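Local coordinates for rifamycin polyketide synthase (Amycolatopsis mediterranei, PDB 4LN9), which forms the dehydratase domain of the terminal module of the rifamycin synthase and probably removes water from a beta-hydroxyacyl polyketide intermediate, at residues G95-P107 / R262-A274. Numbering follows the deposited sequence.
Sequences GCPVLDELVIEAP and RLPFAWNGLRLHA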
loop_
_atom_site.group_PDB
_atom_site.type_symbol
_atom_site.label_atom_id
_atom_site.label_comp_id
_atom_site.label_asym_id
_atom_site.label_seq_id
_atom_site.Cartn_x
_atom_site.Cartn_y
_atom_site.Cartn_z
ATOM N N GLY A 95 8.622 8.399 -12.142
ATOM C CA GLY A 95 9.530 9.114 -13.039
ATOM C C GLY A 95 10.974 8.665 -12.899
ATOM O O GLY A 95 11.903 9.452 -13.095
ATOM N N CYS A 96 11.155 7.392 -12.559
ATOM C CA CYS A 96 12.469 6.754 -12.538
ATOM C C CYS A 96 12.452 5.496 -13.392
ATOM O O CYS A 96 12.518 4.390 -12.861
ATOM C CB CYS A 96 12.826 6.333 -11.110
ATOM S SG CYS A 96 13.331 7.676 -10.013
ATOM N N PRO A 97 12.400 5.658 -14.722
ATOM C CA PRO A 97 12.146 4.517 -15.597
ATOM C C PRO A 97 13.370 3.628 -15.850
ATOM O O PRO A 97 13.221 2.520 -16.365
ATOM C CB PRO A 97 11.685 5.175 -16.898
ATOM C CG PRO A 97 12.370 6.500 -16.902
ATOM C CD PRO A 97 12.426 6.933 -15.462
ATOM N N VAL A 98 14.565 4.100 -15.501
ATOM C CA VAL A 98 15.787 3.370 -15.841
ATOM C C VAL A 98 16.173 2.363 -14.765
ATOM O O VAL A 98 16.325 2.717 -13.595
ATOM C CB VAL A 98 16.972 4.321 -16.101
ATOM C CG1 VAL A 98 18.245 3.526 -16.355
ATOM C CG2 VAL A 98 16.665 5.233 -17.279
ATOM N N LEU A 99 16.322 1.103 -15.164
ATOM C CA LEU A 99 16.744 0.055 -14.240
ATOM C C LEU A 99 18.267 -0.016 -14.151
ATOM O O LEU A 99 18.921 -0.692 -14.945
ATOM C CB LEU A 99 16.147 -1.303 -14.636
ATOM C CG LEU A 99 16.285 -2.454 -13.629
ATOM C CD1 LEU A 99 15.817 -2.030 -12.245
ATOM C CD2 LEU A 99 15.527 -3.685 -14.103
ATOM N N ASP A 100 18.820 0.753 -13.215
ATOM C CA ASP A 100 20.264 0.857 -13.017
ATOM C C ASP A 100 20.826 -0.516 -12.663
ATOM O O ASP A 100 21.788 -0.984 -13.274
ATOM C CB ASP A 100 20.547 1.846 -11.877
ATOM C CG ASP A 100 21.958 2.412 -11.915
ATOM O OD1 ASP A 100 22.716 2.089 -12.856
ATOM O OD2 ASP A 100 22.305 3.194 -11.000
ATOM N N GLU A 101 20.145 -1.199 -11.748
ATOM C CA GLU A 101 20.581 -2.510 -11.283
ATOM C C GLU A 101 19.407 -3.291 -10.694
ATOM O O GLU A 101 18.508 -2.713 -10.082
ATOM C CB GLU A 101 21.695 -2.354 -10.243
ATOM C CG GLU A 101 22.285 -3.664 -9.745
ATOM C CD GLU A 101 23.525 -3.455 -8.896
ATOM O OE1 GLU A 101 23.797 -2.297 -8.510
ATOM O OE2 GLU A 101 24.246 -4.443 -8.641
ATOM N N LEU A 102 19.359 -4.588 -10.986
ATOM C CA LEU A 102 18.432 -5.485 -10.306
ATOM C C LEU A 102 19.083 -6.838 -10.063
ATOM O O LEU A 102 19.623 -7.450 -10.985
ATOM C CB LEU A 102 17.145 -5.657 -11.118
ATOM C CG LEU A 102 15.965 -6.304 -10.387
ATOM C CD1 LEU A 102 15.467 -5.404 -9.267
ATOM C CD2 LEU A 102 14.838 -6.637 -11.354
ATOM N N VAL A 103 19.136 -7.246 -8.800
ATOM C CA VAL A 103 19.677 -8.553 -8.456
ATOM C C VAL A 103 18.558 -9.523 -8.096
ATOM O O VAL A 103 17.682 -9.198 -7.295
ATOM C CB VAL A 103 20.675 -8.464 -7.286
ATOM C CG1 VAL A 103 21.122 -9.855 -6.862
ATOM C CG2 VAL A 103 21.873 -7.609 -7.676
ATOM N N ILE A 104 18.522 -10.663 -8.780
ATOM C CA ILE A 104 17.515 -11.679 -8.494
ATOM C C ILE A 104 17.990 -12.614 -7.386
ATOM O O ILE A 104 19.066 -13.202 -7.478
ATOM C CB ILE A 104 17.159 -12.505 -9.746
ATOM C CG1 ILE A 104 16.940 -11.585 -10.949
ATOM C CG2 ILE A 104 15.918 -13.350 -9.491
ATOM C CD1 ILE A 104 15.646 -10.802 -10.893
ATOM N N GLU A 105 17.219 -12.686 -6.307
ATOM C CA GLU A 105 17.671 -13.340 -5.085
ATOM C C GLU A 105 17.167 -14.777 -5.017
ATOM O O GLU A 105 17.850 -15.659 -4.492
ATOM C CB GLU A 105 17.177 -12.571 -3.862
ATOM C CG GLU A 105 17.585 -11.111 -3.847
ATOM C CD GLU A 105 17.700 -10.568 -2.439
ATOM O OE1 GLU A 105 18.480 -9.614 -2.235
ATOM O OE2 GLU A 105 17.170 -11.221 -1.513
ATOM N N ALA A 106 15.888 -14.948 -5.339
ATOM C CA ALA A 106 15.166 -16.179 -5.049
ATOM C C ALA A 106 13.948 -16.272 -5.962
ATOM O O ALA A 106 13.249 -15.281 -6.167
ATOM C CB ALA A 106 14.736 -16.209 -3.587
ATOM N N PRO A 107 13.696 -17.464 -6.523
ATOM C CA PRO A 107 12.608 -17.657 -7.481
ATOM C C PRO A 107 11.241 -17.287 -6.904
ATOM O O PRO A 107 10.930 -17.643 -5.767
ATOM C CB PRO A 107 12.669 -19.156 -7.777
ATOM C CG PRO A 107 14.099 -19.515 -7.557
ATOM C CD PRO A 107 14.548 -18.661 -6.405
ATOM N N ARG A 262 20.625 -22.579 -15.810
ATOM C CA ARG A 262 20.980 -21.324 -15.153
ATOM C C ARG A 262 19.828 -20.328 -15.268
ATOM O O ARG A 262 19.050 -20.374 -16.219
ATOM C CB ARG A 262 22.240 -20.728 -15.784
ATOM C CG ARG A 262 23.474 -21.609 -15.684
ATOM C CD ARG A 262 24.590 -21.082 -16.571
ATOM N NE ARG A 262 24.895 -19.682 -16.290
ATOM C CZ ARG A 262 25.906 -19.278 -15.527
ATOM N NH1 ARG A 262 26.717 -20.169 -14.973
ATOM N NH2 ARG A 262 26.114 -17.984 -15.329
ATOM N N LEU A 263 19.740 -19.416 -14.304
ATOM C CA LEU A 263 18.733 -18.356 -14.336
ATOM C C LEU A 263 19.398 -16.974 -14.287
ATOM O O LEU A 263 20.584 -16.868 -13.971
ATOM C CB LEU A 263 17.748 -18.520 -13.171
ATOM C CG LEU A 263 16.982 -19.846 -13.097
ATOM C CD1 LEU A 263 16.193 -19.952 -11.799
ATOM C CD2 LEU A 263 16.065 -20.009 -14.300
ATOM N N PRO A 264 18.703 -15.949 -14.830
ATOM C CA PRO A 264 19.271 -14.598 -14.747
ATOM C C PRO A 264 19.647 -14.258 -13.308
ATOM O O PRO A 264 18.882 -14.557 -12.392
ATOM C CB PRO A 264 18.115 -13.696 -15.207
ATOM C CG PRO A 264 17.138 -14.601 -15.886
ATOM C CD PRO A 264 17.279 -15.928 -15.204
ATOM N N PHE A 265 20.816 -13.656 -13.103
ATOM C CA PHE A 265 21.260 -13.305 -11.754
ATOM C C PHE A 265 21.277 -11.794 -11.515
ATOM O O PHE A 265 20.538 -11.283 -10.674
ATOM C CB PHE A 265 22.627 -13.926 -11.449
ATOM C CG PHE A 265 23.192 -13.533 -10.112
ATOM C CD1 PHE A 265 24.402 -12.864 -10.032
ATOM C CD2 PHE A 265 22.562 -13.909 -8.936
ATOM C CE1 PHE A 265 24.937 -12.510 -8.807
ATOM C CE2 PHE A 265 23.088 -13.553 -7.707
ATOM C CZ PHE A 265 24.280 -12.858 -7.643
ATOM N N ALA A 266 22.094 -11.078 -12.286
ATOM C CA ALA A 266 22.243 -9.635 -12.112
ATOM C C ALA A 266 21.985 -8.864 -13.406
ATOM O O ALA A 266 22.675 -9.062 -14.408
ATOM C CB ALA A 266 23.621 -9.304 -11.558
ATOM N N TRP A 267 21.059 -7.914 -13.335
ATOM C CA TRP A 267 20.726 -7.050 -14.464
ATOM C C TRP A 267 21.369 -5.714 -14.255
ATOM O O TRP A 267 21.223 -5.117 -13.187
ATOM C CB TRP A 267 19.215 -6.863 -14.539
ATOM C CG TRP A 267 18.449 -8.132 -14.812
ATOM C CD1 TRP A 267 18.179 -9.173 -13.928
ATOM C CD2 TRP A 267 17.754 -8.495 -16.053
ATOM N NE1 TRP A 267 17.400 -10.130 -14.527
ATOM C CE2 TRP A 267 17.129 -9.795 -15.808
ATOM C CE3 TRP A 267 17.616 -7.907 -17.300
ATOM C CZ2 TRP A 267 16.418 -10.462 -16.790
ATOM C CZ3 TRP A 267 16.872 -8.577 -18.274
ATOM C CH2 TRP A 267 16.287 -9.822 -18.022
ATOM N N ASN A 268 21.928 -5.146 -15.317
ATOM C CA ASN A 268 22.538 -3.827 -15.228
ATOM C C ASN A 268 22.192 -2.981 -16.442
ATOM O O ASN A 268 22.341 -3.428 -17.579
ATOM C CB ASN A 268 24.057 -3.954 -15.097
ATOM C CG ASN A 268 24.477 -4.615 -13.799
ATOM O OD1 ASN A 268 24.834 -5.792 -13.775
ATOM N ND2 ASN A 268 24.425 -3.859 -12.709
ATOM N N GLY A 269 21.637 -1.797 -16.196
ATOM C CA GLY A 269 21.379 -0.834 -17.263
ATOM C C GLY A 269 20.298 -1.289 -18.226
ATOM O O GLY A 269 20.502 -1.302 -19.442
ATOM N N LEU A 270 19.123 -1.596 -17.689
ATOM C CA LEU A 270 17.979 -1.912 -18.530
ATOM C C LEU A 270 17.055 -0.721 -18.767
ATOM O O LEU A 270 16.608 -0.062 -17.824
ATOM C CB LEU A 270 17.192 -3.108 -17.998
ATOM C CG LEU A 270 16.091 -3.443 -19.006
ATOM C CD1 LEU A 270 16.247 -4.826 -19.629
ATOM C CD2 LEU A 270 14.687 -3.232 -18.446
ATOM N N ARG A 271 16.802 -0.435 -20.040
ATOM C CA ARG A 271 15.915 0.652 -20.434
ATOM C C ARG A 271 14.835 0.139 -21.371
ATOM O O ARG A 271 15.135 -0.473 -22.397
ATOM C CB ARG A 271 16.702 1.743 -21.152
ATOM C CG ARG A 271 17.472 2.664 -20.228
ATOM C CD ARG A 271 18.318 3.627 -21.038
ATOM N NE ARG A 271 19.246 4.365 -20.190
ATOM C CZ ARG A 271 20.398 3.877 -19.743
ATOM N NH1 ARG A 271 20.796 2.666 -20.111
ATOM N NH2 ARG A 271 21.164 4.609 -18.946
ATOM N N LEU A 272 13.599 0.541 -21.109
ATOM C CA LEU A 272 12.509 0.286 -22.033
ATOM C C LEU A 272 12.155 1.563 -22.781
ATOM O O LEU A 272 11.958 2.612 -22.169
ATOM C CB LEU A 272 11.287 -0.230 -21.278
ATOM C CG LEU A 272 10.048 -0.421 -22.148
ATOM C CD1 LEU A 272 10.152 -1.719 -22.934
ATOM C CD2 LEU A 272 8.786 -0.398 -21.298
ATOM N N HIS A 273 12.228 1.510 -24.108
ATOM C CA HIS A 273 12.193 2.729 -24.904
ATOM C C HIS A 273 10.852 2.930 -25.536
ATOM O O HIS A 273 10.419 4.062 -25.743
ATOM C CB HIS A 273 13.279 2.710 -25.971
ATOM C CG HIS A 273 14.676 2.605 -25.414
ATOM N ND1 HIS A 273 15.324 3.657 -24.884
ATOM C CD2 HIS A 273 15.501 1.501 -25.231
ATOM C CE1 HIS A 273 16.521 3.255 -24.420
ATOM N NE2 HIS A 273 16.645 1.943 -24.674
ATOM N N ALA A 274 10.203 1.829 -25.902
ATOM C CA ALA A 274 8.890 1.890 -26.534
ATOM C C ALA A 274 8.013 0.769 -25.989
ATOM O O ALA A 274 8.446 -0.381 -25.922
ATOM C CB ALA A 274 9.028 1.770 -28.047
HETATM O O HOH W 1 13.068 2.129 -18.854
#
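Leu102 and Trp267 exchange two backbone hydrogen bonds in the middle of this antiparallel pairing; the one from Trp267 N to Leu102 O is 2.8 Å long and nearly straight (176°). Ile104 N extends the pattern to Phe265 O, and Leu99 and Leu270 form a second hydrogen-bonded pair. A G1 bulge interrupts the strand at this second pair: Gly269, with positive phi, and Leu270 both face Leu99, and Gly269 N reaches Asp100 O at 3.0 Å from above the carbonyl plane. Beyond the last direct bond, a water donates to Pro97 O and accepts from Leu272 N, bridging the backbones where they move apart.

Leu99, Leu102, Trp267 and Leu270 line one face, which Val84 of helix 80-93 touches at Trp267 and Leu270. With CG beside its own backbone N (chi1 -64°), Trp267 brings the pyrrole edge of its indole to the neighbouring strand. Leu102 O lies in the ring plane, 3.7 Å from Trp267 CD1. Ile104 CG1 sits at the same edge, 3.9 Å from Trp267 NE1.

On the other face, Glu101 and Asn268 run side by side, Glu101 CG 3.7 Å from Asn268 ND2, their carboxylate and amide planes 47° apart. At the Pro97 end, Val98 CG1 lies over one face of the Arg271 guanidinium, offset toward its rim; Arg271 NE is salt-bridged to Glu156.

Main-chain bonds thus set the register where strands 98-104 and 263-272 join the two halves of the double hotdog. The indole packs its edge against Leu102 O and Ile104, and its buried NE1 has no partner in the model, so packing and not a hydrogen bond holds this side chain.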